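Local coordinates for protein diol-dehydratase (Roseburia inulinivorans, PDB 5I2A) that probably dehydrates 1,2-propanediol without vitamin B12, as a lyase of the glycyl radical enzyme family, at residues A[650-658]-A[723-732]; A[337-345]-A[818-829]. One frame throughout, in Å; residues are numbered along the deposited sequence.

Interaction 1: residues A[650-658]-A[723-732]; sequences ILELPKYGN and VGPTSGFDIS
Asn658 OD1 is gripped by two donors of the facing loop: Ser732 OG at 2.7 Å and the backbone Ile731 N at 2.9 Å, both in the carbonyl plane and on lone pairs. The amide nitrogen is pinned as well. Asn658 ND2 donates to Phe729 O at 2.9 Å, the N-H pointing almost straight at it (175°), and its other hydrogen goes to Lys655 O, also at 2.9 Å, from above that carbonyl's plane. Both acceptors lie in the amide plane, so with four bonds the group can hardly turn, and the side chain joins its own loop to the backbone of 729-732. A water completes this end, donating to Gly657 O and accepting from Ser732 N.

Here the chain leaving helix 637-651 in the pyruvate formate lyase-like region meets a loop of the glycine radical region, the one that leads into helix 734-741. Phe729 is the main apolar piece. The Lys655 chain, bent at its second torsion (chi2 -71°), lies across one face, with Lys655 CE 3.9 Å from the centroid of the Phe729 ring, a CH-pi contact; Thr726 CG2 covers the opposite face. At the rim of the ring, Lys655 NZ donates to Ile650 O at 2.9 Å and also to Asp711 O.

Farther along, Tyr656 has its CG anti to the backbone N (chi1 173°), which sends the ring out beside Pro725; Tyr656 OH donates to Val723 O at 2.8 Å, nearly in line with that carbonyl. With no side chain at Gly657, Pro725 CG settles 3.6 Å from Gly657 CA; a CB there would run into Pro725 CB. A second water links Tyr656 O to Thr726 N, while Asp730 OD1 and OD2 hydrogen-bond to Thr837 OG1 and Gln839 NE2, respectively.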
ATOM      1  N   ILE A 650      40.227  38.233   8.214  1.00 23.49           N
ATOM      2  CA  ILE A 650      39.089  37.397   8.588  1.00 19.49           C
ATOM      3  C   ILE A 650      39.410  36.589   9.855  1.00 20.02           C
ATOM      4  O   ILE A 650      38.595  36.517  10.762  1.00 22.05           O
ATOM      5  CB  ILE A 650      38.669  36.463   7.436  1.00 19.80           C
ATOM      6  CG1 ILE A 650      37.817  37.241   6.425  1.00 18.74           C
ATOM      7  CG2 ILE A 650      37.880  35.273   7.964  1.00 22.10           C
ATOM      8  CD1 ILE A 650      37.609  36.525   5.126  1.00 17.89           C
ATOM      9  N   LEU A 651      40.605  36.010   9.928  1.00 21.96           N
ATOM     10  CA  LEU A 651      40.982  35.227  11.108  1.00 21.34           C
ATOM     11  C   LEU A 651      41.118  36.064  12.379  1.00 26.28           C
ATOM     12  O   LEU A 651      41.072  35.520  13.481  1.00 24.59           O
ATOM     13  CB  LEU A 651      42.283  34.472  10.860  1.00 21.13           C
ATOM     14  CG  LEU A 651      42.238  33.411   9.760  1.00 22.25           C
ATOM     15  CD1 LEU A 651      43.579  32.704   9.645  1.00 25.49           C
ATOM     16  CD2 LEU A 651      41.126  32.413  10.020  1.00 26.22           C
ATOM     17  N   GLU A 652      41.265  37.379  12.227  1.00 25.78           N
ATOM     18  CA  GLU A 652      41.394  38.286  13.372  1.00 27.34           C
ATOM     19  C   GLU A 652      40.059  38.781  13.909  1.00 24.59           C
ATOM     20  O   GLU A 652      40.015  39.360  14.982  1.00 26.69           O
ATOM     21  CB  GLU A 652      42.261  39.494  13.003  1.00 28.17           C
ATOM     22  CG  GLU A 652      43.740  39.178  12.982  1.00 39.14           C
ATOM     23  CD  GLU A 652      44.555  40.245  12.273  1.00 54.06           C
ATOM     24  OE1 GLU A 652      43.956  41.245  11.809  1.00 50.30           O
ATOM     25  OE2 GLU A 652      45.791  40.072  12.167  1.00 55.58           O
ATOM     26  N   LEU A 653      38.978  38.569  13.164  1.00 24.07           N
ATOM     27  CA  LEU A 653      37.655  38.999  13.622  1.00 23.58           C
ATOM     28  C   LEU A 653      37.227  38.258  14.892  1.00 20.78           C
ATOM     29  O   LEU A 653      37.664  37.137  15.143  1.00 22.03           O
ATOM     30  CB  LEU A 653      36.613  38.793  12.524  1.00 25.30           C
ATOM     31  CG  LEU A 653      36.712  39.671  11.274  1.00 24.42           C
ATOM     32  CD1 LEU A 653      35.825  39.132  10.162  1.00 23.23           C
ATOM     33  CD2 LEU A 653      36.325  41.096  11.608  1.00 19.84           C
ATOM     34  N   PRO A 654      36.384  38.893  15.714  1.00 23.58           N
ATOM     35  CA  PRO A 654      35.780  38.129  16.809  1.00 24.33           C
ATOM     36  C   PRO A 654      34.956  36.959  16.256  1.00 20.58           C
ATOM     37  O   PRO A 654      34.362  37.100  15.200  1.00 19.02           O
ATOM     38  CB  PRO A 654      34.892  39.160  17.525  1.00 19.04           C
ATOM     39  CG  PRO A 654      34.781  40.314  16.587  1.00 26.65           C
ATOM     40  CD  PRO A 654      36.007  40.313  15.744  1.00 19.59           C
ATOM     41  N   LYS A 655      34.939  35.828  16.955  1.00 19.68           N
ATOM     42  CA  LYS A 655      34.276  34.632  16.464  1.00 16.57           C
ATOM     43  C   LYS A 655      33.204  34.117  17.432  1.00 19.13           C
ATOM     44  O   LYS A 655      33.240  34.394  18.629  1.00 18.18           O
ATOM     45  CB  LYS A 655      35.297  33.522  16.210  1.00 17.91           C
ATOM     46  CG  LYS A 655      36.431  33.880  15.271  1.00 19.11           C
ATOM     47  CD  LYS A 655      35.956  34.007  13.834  1.00 16.48           C
ATOM     48  CE  LYS A 655      37.139  34.221  12.891  1.00 19.27           C
ATOM     49  NZ  LYS A 655      36.715  34.390  11.460  1.00 20.21           N
ATOM     50  N   TYR A 656      32.257  33.361  16.888  1.00 16.91           N
ATOM     51  CA  TYR A 656      31.269  32.633  17.678  1.00 16.57           C
ATOM     52  C   TYR A 656      31.999  31.773  18.694  1.00 16.06           C
ATOM     53  O   TYR A 656      32.981  31.134  18.359  1.00 18.68           O
ATOM     54  CB  TYR A 656      30.382  31.788  16.753  1.00 17.17           C
ATOM     55  CG  TYR A 656      29.407  30.826  17.415  1.00 15.81           C
ATOM     56  CD1 TYR A 656      28.328  31.292  18.155  1.00 14.06           C
ATOM     57  CD2 TYR A 656      29.525  29.451  17.224  1.00 15.86           C
ATOM     58  CE1 TYR A 656      27.412  30.415  18.721  1.00 15.44           C
ATOM     59  CE2 TYR A 656      28.606  28.562  17.775  1.00 13.77           C
ATOM     60  CZ  TYR A 656      27.560  29.050  18.528  1.00 14.74           C
ATOM     61  OH  TYR A 656      26.664  28.182  19.095  1.00 14.69           O
ATOM     62  N   GLY A 657      31.541  31.787  19.944  1.00 15.80           N
ATOM     63  CA  GLY A 657      32.160  30.972  20.975  1.00 13.93           C
ATOM     64  C   GLY A 657      33.018  31.755  21.953  1.00 18.68           C
ATOM     65  O   GLY A 657      33.772  31.179  22.746  1.00 17.80           O
ATOM     66  N   ASN A 658      32.906  33.075  21.893  1.00 19.50           N
ATOM     67  CA  ASN A 658      33.660  33.940  22.785  1.00 20.00           C
ATOM     68  C   ASN A 658      32.751  34.932  23.512  1.00 20.72           C
ATOM     69  O   ASN A 658      33.215  35.963  23.991  1.00 20.30           O
ATOM     70  CB  ASN A 658      34.740  34.696  22.009  1.00 17.66           C
ATOM     71  CG  ASN A 658      35.754  33.771  21.384  1.00 20.75           C
ATOM     72  OD1 ASN A 658      36.703  33.355  22.034  1.00 20.50           O
ATOM     73  ND2 ASN A 658      35.545  33.424  20.123  1.00 18.10           N
ATOM     74  N   VAL A 723      26.679  22.154  17.611  1.00 13.54           N
ATOM     75  CA  VAL A 723      26.384  23.571  17.801  1.00 13.00           C
ATOM     76  C   VAL A 723      27.545  24.330  18.450  1.00 14.96           C
ATOM     77  O   VAL A 723      27.452  25.528  18.654  1.00 17.12           O
ATOM     78  CB  VAL A 723      25.099  23.782  18.665  1.00 14.53           C
ATOM     79  CG1 VAL A 723      23.904  23.175  17.972  1.00 13.78           C
ATOM     80  CG2 VAL A 723      25.266  23.174  20.038  1.00 14.07           C
ATOM     81  N   GLY A 724      28.637  23.637  18.765  1.00 15.68           N
ATOM     82  CA  GLY A 724      29.793  24.286  19.369  1.00 14.70           C
ATOM     83  C   GLY A 724      30.594  25.152  18.396  1.00 17.16           C
ATOM     84  O   GLY A 724      30.400  25.095  17.183  1.00 14.29           O
ATOM     85  N   PRO A 725      31.523  25.952  18.927  1.00 14.87           N
ATOM     86  CA  PRO A 725      32.326  26.863  18.108  1.00 15.27           C
ATOM     87  C   PRO A 725      33.333  26.127  17.247  1.00 16.77           C
ATOM     88  O   PRO A 725      33.661  24.977  17.521  1.00 16.60           O
ATOM     89  CB  PRO A 725      33.049  27.733  19.142  1.00 16.94           C
ATOM     90  CG  PRO A 725      32.366  27.450  20.446  1.00 20.81           C
ATOM     91  CD  PRO A 725      31.856  26.060  20.353  1.00 13.50           C
ATOM     92  N   THR A 726      33.829  26.806  16.224  1.00 17.58           N
ATOM     93  CA  THR A 726      34.828  26.230  15.343  1.00 14.43           C
ATOM     94  C   THR A 726      36.148  26.040  16.099  1.00 15.62           C
ATOM     95  O   THR A 726      36.547  26.897  16.889  1.00 17.24           O
ATOM     96  CB  THR A 726      35.029  27.112  14.104  1.00 16.30           C
ATOM     97  OG1 THR A 726      33.936  26.921  13.204  1.00 18.43           O
ATOM     98  CG2 THR A 726      36.324  26.774  13.389  1.00 17.00           C
ATOM     99  N   SER A 727      36.801  24.905  15.879  1.00 19.16           N
ATOM    100  CA  SER A 727      38.089  24.612  16.525  1.00 19.74           C
ATOM    101  C   SER A 727      39.122  25.729  16.369  1.00 19.84           C
ATOM    102  O   SER A 727      39.385  26.196  15.267  1.00 17.61           O
ATOM    103  CB  SER A 727      38.667  23.316  15.967  1.00 20.75           C
ATOM    104  OG  SER A 727      37.780  22.242  16.222  1.00 27.11           O
ATOM    105  N   GLY A 728      39.700  26.159  17.486  1.00 19.99           N
ATOM    106  CA  GLY A 728      40.714  27.197  17.468  1.00 16.45           C
ATOM    107  C   GLY A 728      40.128  28.598  17.442  1.00 20.96           C
ATOM    108  O   GLY A 728      40.867  29.565  17.533  1.00 24.18           O
ATOM    109  N   PHE A 729      38.805  28.713  17.309  1.00 19.29           N
ATOM    110  CA  PHE A 729      38.157  30.031  17.259  1.00 18.86           C
ATOM    111  C   PHE A 729      37.652  30.445  18.633  1.00 17.50           C
ATOM    112  O   PHE A 729      37.492  31.633  18.915  1.00 18.05           O
ATOM    113  CB  PHE A 729      36.990  30.044  16.257  1.00 18.01           C
ATOM    114  CG  PHE A 729      37.406  30.240  14.820  1.00 17.61           C
ATOM    115  CD1 PHE A 729      38.747  30.277  14.460  1.00 21.35           C
ATOM    116  CD2 PHE A 729      36.449  30.410  13.832  1.00 14.79           C
ATOM    117  CE1 PHE A 729      39.128  30.469  13.138  1.00 20.48           C
ATOM    118  CE2 PHE A 729      36.813  30.598  12.508  1.00 16.43           C
ATOM    119  CZ  PHE A 729      38.162  30.622  12.156  1.00 21.71           C
ATOM    120  N   ASP A 730      37.376  29.464  19.486  1.00 18.54           N
ATOM    121  CA  ASP A 730      36.953  29.760  20.849  1.00 17.38           C
ATOM    122  C   ASP A 730      38.190  29.898  21.740  1.00 19.92           C
ATOM    123  O   ASP A 730      38.777  28.905  22.175  1.00 19.70           O
ATOM    124  CB  ASP A 730      36.005  28.683  21.379  1.00 17.89           C
ATOM    125  CG  ASP A 730      36.536  27.271  21.172  1.00 20.11           C
ATOM    126  OD1 ASP A 730      37.124  26.991  20.112  1.00 21.42           O
ATOM    127  OD2 ASP A 730      36.375  26.442  22.083  1.00 23.86           O
ATOM    128  N   ILE A 731      38.577  31.140  22.003  1.00 18.98           N
ATOM    129  CA  ILE A 731      39.834  31.413  22.679  1.00 19.47           C
ATOM    130  C   ILE A 731      39.650  32.133  24.007  1.00 23.45           C
ATOM    131  O   ILE A 731      40.599  32.701  24.539  1.00 23.96           O
ATOM    132  CB  ILE A 731      40.774  32.260  21.800  1.00 18.48           C
ATOM    133  CG1 ILE A 731      40.111  33.596  21.458  1.00 25.06           C
ATOM    134  CG2 ILE A 731      41.159  31.491  20.536  1.00 19.94           C
ATOM    135  CD1 ILE A 731      41.005  34.551  20.677  1.00 30.88           C
ATOM    136  N   SER A 732      38.438  32.094  24.548  1.00 19.89           N
ATOM    137  CA  SER A 732      38.146  32.835  25.762  1.00 19.14           C
ATOM    138  C   SER A 732      37.766  31.920  26.917  1.00 17.30           C
ATOM    139  O   SER A 732      37.220  32.371  27.906  1.00 22.03           O
ATOM    140  CB  SER A 732      37.028  33.843  25.504  1.00 19.53           C
ATOM    141  OG  SER A 732      37.329  34.629  24.368  1.00 18.14           O
TER
HETATM  142  O   HOH W   1      33.263  29.590  15.873  1.00 16.93           O
HETATM  143  O   HOH W   2      35.986  30.742  24.299  1.00 17.28           O

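Interaction 2: residues A[337-345]-A[818-829]; sequences GFAGYSLFQ and YSALFTTLSKSL
Tyr818 holds its CG between the backbone N and the carbonyl carbon (chi1 71°), and Phe344 keeps its own CG beside its backbone N (chi1 -47°); together these bring the edge of Phe344 onto the face of Tyr818. The result is a T-shaped pair, centroids of the Phe344 and Tyr818 rings 4.9 Å apart and planes at 69°. Ser342 CB packs 3.6 Å from Tyr818 CD2, and Ser342 OG accepts from Phe344 N in an ST turn, placed over the centre of the Phe344 ring. Tyr818 OH donates to Ala339 O at 2.7 Å, on a lone pair in the carbonyl plane.

Tyr818 follows Gly817, the predicted position of the glycyl radical, which is not present in this structure, and leads into strand 819-821, which pairs antiparallel with 812-814; the contact thus ties the glycyl loop to the loop before strand 346-350. With a serine in place of Tyr818, Ala339 O would probably lose this donor and a gap would open beside Phe344.

A water donates to Gly340 O and Thr824 OG1 and accepts from Leu821 N. Ala339 CB meets Leu829 CD2 at 3.6 Å, and Leu825 CD2 comes within 3.7 Å of Gly340 CA.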
ATOM      1  N   GLY A 337      30.385   8.879   7.636  1.00 14.96           N
ATOM      2  CA  GLY A 337      29.520   9.679   8.486  1.00 14.59           C
ATOM      3  C   GLY A 337      29.085   8.969   9.755  1.00 14.36           C
ATOM      4  O   GLY A 337      28.507   9.589  10.644  1.00 13.43           O
ATOM      5  N   PHE A 338      29.345   7.664   9.826  1.00 13.84           N
ATOM      6  CA  PHE A 338      29.011   6.862  10.998  1.00 12.82           C
ATOM      7  C   PHE A 338      30.235   6.025  11.422  1.00 12.26           C
ATOM      8  O   PHE A 338      30.128   4.826  11.627  1.00 16.49           O
ATOM      9  CB  PHE A 338      27.826   5.915  10.720  1.00 14.04           C
ATOM     10  CG  PHE A 338      26.527   6.599  10.337  1.00 11.25           C
ATOM     11  CD1 PHE A 338      25.671   7.088  11.304  1.00 12.78           C
ATOM     12  CD2 PHE A 338      26.148   6.698   9.002  1.00 14.98           C
ATOM     13  CE1 PHE A 338      24.448   7.683  10.950  1.00 13.96           C
ATOM     14  CE2 PHE A 338      24.940   7.292   8.639  1.00 13.12           C
ATOM     15  CZ  PHE A 338      24.090   7.783   9.614  1.00 12.45           C
ATOM     16  N   ALA A 339      31.394   6.652  11.531  1.00 15.25           N
ATOM     17  CA  ALA A 339      32.650   5.893  11.608  1.00 16.41           C
ATOM     18  C   ALA A 339      32.891   5.350  13.013  1.00 15.74           C
ATOM     19  O   ALA A 339      32.543   5.997  13.987  1.00 15.43           O
ATOM     20  CB  ALA A 339      33.811   6.760  11.179  1.00 11.38           C
ATOM     21  N   GLY A 340      33.498   4.172  13.109  1.00 14.44           N
ATOM     22  CA  GLY A 340      33.867   3.613  14.404  1.00 15.74           C
ATOM     23  C   GLY A 340      33.041   2.397  14.799  1.00 11.76           C
ATOM     24  O   GLY A 340      33.056   1.989  15.943  1.00 12.63           O
ATOM     25  N   TYR A 341      32.317   1.833  13.838  1.00 11.54           N
ATOM     26  CA  TYR A 341      31.509   0.628  14.056  1.00 13.71           C
ATOM     27  C   TYR A 341      30.373   0.789  15.080  1.00 16.08           C
ATOM     28  O   TYR A 341      29.872  -0.203  15.580  1.00 16.33           O
ATOM     29  CB  TYR A 341      32.392  -0.542  14.506  1.00 14.51           C
ATOM     30  CG  TYR A 341      33.491  -0.946  13.541  1.00 12.65           C
ATOM     31  CD1 TYR A 341      33.195  -1.588  12.355  1.00  9.52           C
ATOM     32  CD2 TYR A 341      34.827  -0.715  13.850  1.00 14.82           C
ATOM     33  CE1 TYR A 341      34.195  -1.983  11.479  1.00 13.25           C
ATOM     34  CE2 TYR A 341      35.843  -1.115  12.989  1.00 18.17           C
ATOM     35  CZ  TYR A 341      35.521  -1.750  11.807  1.00 17.35           C
ATOM     36  OH  TYR A 341      36.515  -2.135  10.952  1.00 15.11           O
ATOM     37  N   SER A 342      29.978   2.018  15.405  1.00 12.92           N
ATOM     38  CA  SER A 342      28.924   2.215  16.391  1.00 11.20           C
ATOM     39  C   SER A 342      27.547   1.776  15.869  1.00 15.39           C
ATOM     40  O   SER A 342      27.263   1.837  14.664  1.00 14.64           O
ATOM     41  CB  SER A 342      28.846   3.685  16.838  1.00 12.46           C
ATOM     42  OG  SER A 342      27.991   3.794  17.969  1.00 14.56           O
ATOM     43  N   LEU A 343      26.710   1.337  16.802  1.00 13.34           N
ATOM     44  CA  LEU A 343      25.290   1.110  16.567  1.00 13.46           C
ATOM     45  C   LEU A 343      24.461   2.124  17.370  1.00 12.68           C
ATOM     46  O   LEU A 343      23.231   2.043  17.400  1.00 11.90           O
ATOM     47  CB  LEU A 343      24.904  -0.333  16.942  1.00 12.69           C
ATOM     48  CG  LEU A 343      25.436  -1.389  15.960  1.00 15.67           C
ATOM     49  CD1 LEU A 343      25.063  -2.809  16.398  1.00 14.57           C
ATOM     50  CD2 LEU A 343      24.892  -1.106  14.579  1.00 11.92           C
ATOM     51  N   PHE A 344      25.161   3.053  18.029  1.00 12.22           N
ATOM     52  CA  PHE A 344      24.540   4.162  18.753  1.00 11.77           C
ATOM     53  C   PHE A 344      23.437   3.681  19.696  1.00 12.52           C
ATOM     54  O   PHE A 344      22.313   4.178  19.667  1.00 12.64           O
ATOM     55  CB  PHE A 344      23.991   5.188  17.744  1.00 12.06           C
ATOM     56  CG  PHE A 344      24.979   5.521  16.657  1.00 12.68           C
ATOM     57  CD1 PHE A 344      25.922   6.519  16.846  1.00  9.25           C
ATOM     58  CD2 PHE A 344      25.018   4.773  15.481  1.00 11.65           C
ATOM     59  CE1 PHE A 344      26.869   6.796  15.857  1.00 14.75           C
ATOM     60  CE2 PHE A 344      25.965   5.046  14.489  1.00 12.53           C
ATOM     61  CZ  PHE A 344      26.877   6.061  14.669  1.00  8.74           C
ATOM     62  N   GLN A 345      23.767   2.681  20.501  1.00 13.09           N
ATOM     63  CA  GLN A 345      22.814   2.072  21.404  1.00 12.15           C
ATOM     64  C   GLN A 345      22.849   2.862  22.705  1.00 14.49           C
ATOM     65  O   GLN A 345      23.702   2.638  23.566  1.00 12.45           O
ATOM     66  CB  GLN A 345      23.130   0.587  21.617  1.00 10.89           C
ATOM     67  CG  GLN A 345      23.074  -0.246  20.301  1.00  9.86           C
ATOM     68  CD  GLN A 345      23.594  -1.678  20.466  1.00 13.09           C
ATOM     69  OE1 GLN A 345      22.822  -2.638  20.457  1.00 13.28           O
ATOM     70  NE2 GLN A 345      24.914  -1.816  20.603  1.00 10.63           N
ATOM     71  N   TYR A 818      28.685   9.717  20.558  1.00 11.79           N
ATOM     72  CA  TYR A 818      29.133   8.342  20.747  1.00 10.84           C
ATOM     73  C   TYR A 818      30.634   8.315  20.908  1.00 11.74           C
ATOM     74  O   TYR A 818      31.315   9.256  20.520  1.00 13.20           O
ATOM     75  CB  TYR A 818      28.738   7.436  19.570  1.00 11.18           C
ATOM     76  CG  TYR A 818      29.493   7.689  18.274  1.00 13.70           C
ATOM     77  CD1 TYR A 818      29.269   8.843  17.528  1.00 12.79           C
ATOM     78  CD2 TYR A 818      30.414   6.762  17.785  1.00 10.81           C
ATOM     79  CE1 TYR A 818      29.934   9.072  16.317  1.00 10.45           C
ATOM     80  CE2 TYR A 818      31.097   6.982  16.578  1.00 12.56           C
ATOM     81  CZ  TYR A 818      30.846   8.129  15.845  1.00 15.85           C
ATOM     82  OH  TYR A 818      31.508   8.355  14.656  1.00 15.57           O
ATOM     83  N   SER A 819      31.131   7.218  21.460  1.00 12.81           N
ATOM     84  CA  SER A 819      32.559   7.020  21.639  1.00 12.66           C
ATOM     85  C   SER A 819      33.038   5.929  20.707  1.00 15.20           C
ATOM     86  O   SER A 819      32.247   5.118  20.232  1.00 12.79           O
ATOM     87  CB  SER A 819      32.870   6.665  23.092  1.00 11.77           C
ATOM     88  OG  SER A 819      32.493   7.737  23.949  1.00 12.91           O
ATOM     89  N   ALA A 820      34.336   5.912  20.439  1.00 13.63           N
ATOM     90  CA  ALA A 820      34.896   4.930  19.537  1.00 13.11           C
ATOM     91  C   ALA A 820      36.366   4.670  19.854  1.00 14.98           C
ATOM     92  O   ALA A 820      37.027   5.476  20.521  1.00 13.90           O
ATOM     93  CB  ALA A 820      34.730   5.392  18.095  1.00 13.52           C
ATOM     94  N   LEU A 821      36.863   3.529  19.397  1.00 12.94           N
ATOM     95  CA  LEU A 821      38.283   3.231  19.509  1.00 13.87           C
ATOM     96  C   LEU A 821      39.039   4.123  18.522  1.00 14.55           C
ATOM     97  O   LEU A 821      38.781   4.089  17.316  1.00 12.94           O
ATOM     98  CB  LEU A 821      38.540   1.741  19.248  1.00 13.86           C
ATOM     99  CG  LEU A 821      38.065   0.828  20.387  1.00 15.31           C
ATOM    100  CD1 LEU A 821      37.915  -0.596  19.913  1.00 15.71           C
ATOM    101  CD2 LEU A 821      39.063   0.904  21.556  1.00 15.81           C
ATOM    102  N   PHE A 822      39.938   4.941  19.051  1.00 13.89           N
ATOM    103  CA  PHE A 822      40.669   5.940  18.261  1.00 11.95           C
ATOM    104  C   PHE A 822      41.396   5.350  17.064  1.00 16.32           C
ATOM    105  O   PHE A 822      41.384   5.932  15.974  1.00 14.20           O
ATOM    106  CB  PHE A 822      41.681   6.680  19.140  1.00 13.78           C
ATOM    107  CG  PHE A 822      42.347   7.848  18.456  1.00 13.16           C
ATOM    108  CD1 PHE A 822      41.645   9.005  18.181  1.00 15.07           C
ATOM    109  CD2 PHE A 822      43.676   7.780  18.081  1.00 15.49           C
ATOM    110  CE1 PHE A 822      42.253  10.085  17.553  1.00 14.11           C
ATOM    111  CE2 PHE A 822      44.292   8.851  17.458  1.00 16.27           C
ATOM    112  CZ  PHE A 822      43.581  10.004  17.190  1.00 15.05           C
ATOM    113  N   THR A 823      42.039   4.202  17.263  1.00 14.14           N
ATOM    114  CA  THR A 823      42.817   3.627  16.177  1.00 15.33           C
ATOM    115  C   THR A 823      41.932   2.856  15.190  1.00 20.16           C
ATOM    116  O   THR A 823      42.449   2.280  14.252  1.00 20.06           O
ATOM    117  CB  THR A 823      43.954   2.685  16.679  1.00 15.49           C
ATOM    118  OG1 THR A 823      43.404   1.569  17.383  1.00 17.39           O
ATOM    119  CG2 THR A 823      44.921   3.434  17.596  1.00 16.34           C
ATOM    120  N   THR A 824      40.612   2.836  15.389  1.00 18.40           N
ATOM    121  CA  THR A 824      39.726   2.305  14.343  1.00 18.90           C
ATOM    122  C   THR A 824      39.182   3.433  13.472  1.00 17.53           C
ATOM    123  O   THR A 824      38.410   3.196  12.553  1.00 19.25           O
ATOM    124  CB  THR A 824      38.519   1.502  14.904  1.00 17.43           C
ATOM    125  OG1 THR A 824      37.628   2.378  15.611  1.00 19.46           O
ATOM    126  CG2 THR A 824      38.980   0.380  15.822  1.00 14.99           C
ATOM    127  N   LEU A 825      39.569   4.661  13.777  1.00 14.86           N
ATOM    128  CA  LEU A 825      39.125   5.808  13.001  1.00 15.68           C
ATOM    129  C   LEU A 825      40.157   6.175  11.937  1.00 21.24           C
ATOM    130  O   LEU A 825      41.361   5.992  12.145  1.00 16.74           O
ATOM    131  CB  LEU A 825      38.872   7.003  13.919  1.00 13.17           C
ATOM    132  CG  LEU A 825      37.905   6.753  15.077  1.00 16.01           C
ATOM    133  CD1 LEU A 825      37.666   8.031  15.859  1.00 12.71           C
ATOM    134  CD2 LEU A 825      36.567   6.172  14.574  1.00 15.01           C
ATOM    135  N   SER A 826      39.686   6.710  10.811  1.00 17.58           N
ATOM    136  CA  SER A 826      40.563   7.113   9.717  1.00 16.55           C
ATOM    137  C   SER A 826      41.363   8.344  10.102  1.00 18.48           C
ATOM    138  O   SER A 826      40.988   9.077  11.020  1.00 17.89           O
ATOM    139  CB  SER A 826      39.758   7.415   8.449  1.00 16.32           C
ATOM    140  OG  SER A 826      39.091   8.659   8.579  1.00 18.14           O
ATOM    141  N   LYS A 827      42.450   8.589   9.376  1.00 17.53           N
ATOM    142  CA  LYS A 827      43.295   9.744   9.653  1.00 15.76           C
ATOM    143  C   LYS A 827      42.525  11.067   9.613  1.00 16.48           C
ATOM    144  O   LYS A 827      42.733  11.941  10.459  1.00 16.99           O
ATOM    145  CB  LYS A 827      44.460   9.811   8.664  1.00 17.66           C
ATOM    146  CG  LYS A 827      45.335  11.021   8.909  1.00 23.16           C
ATOM    147  CD  LYS A 827      46.485  11.131   7.923  1.00 30.00           C
ATOM    148  CE  LYS A 827      47.107  12.528   7.999  1.00 36.67           C
ATOM    149  NZ  LYS A 827      47.400  12.916   9.419  1.00 29.61           N
ATOM    150  N   SER A 828      41.648  11.231   8.629  1.00 16.02           N
ATOM    151  CA  SER A 828      40.931  12.497   8.514  1.00 16.75           C
ATOM    152  C   SER A 828      40.006  12.732   9.725  1.00 15.00           C
ATOM    153  O   SER A 828      39.871  13.856  10.206  1.00 15.64           O
ATOM    154  CB  SER A 828      40.147  12.560   7.195  1.00 21.87           C
ATOM    155  OG  SER A 828      39.161  11.548   7.129  1.00 30.01           O
ATOM    156  N   LEU A 829      39.378  11.681  10.230  1.00 13.64           N
ATOM    157  CA  LEU A 829      38.513  11.841  11.401  1.00 15.85           C
ATOM    158  C   LEU A 829      39.355  12.046  12.664  1.00 13.99           C
ATOM    159  O   LEU A 829      39.052  12.898  13.486  1.00 12.87           O
ATOM    160  CB  LEU A 829      37.578  10.640  11.553  1.00 13.17           C
ATOM    161  CG  LEU A 829      36.647  10.655  12.771  1.00 15.49           C
ATOM    162  CD1 LEU A 829      35.825  11.934  12.834  1.00 12.85           C
ATOM    163  CD2 LEU A 829      35.741   9.448  12.717  1.00 13.45           C
TER
HETATM  164  O   HOH W   3      35.456   1.622  17.466  1.00 13.00           O
HETATM  165  O   HOH W   4      29.863   3.347  19.828  1.00 11.63           O

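Both interactions join the pyruvate formate lyase-like region to the glycine radical region, but at different depths. Interaction 2 is buried, its centre about 11 Å from the centre of the chain, and adjoins Gly817, the predicted radical position; interaction 1 is partly buried, its centre about 27 Å from the centre of the chain. Their centres are 26 Å apart, and the nearest atoms about 10 Å, so they do not touch. Helix 827-835 relates them: it starts within interaction 2, and just beyond its end Thr837 OG1 hydrogen-bonds to Gly728 N in the 723-732 loop. A 1,2-ethanediol, probably from the crystallisation liquor, sits about 4 Å from the Phe338 side chain.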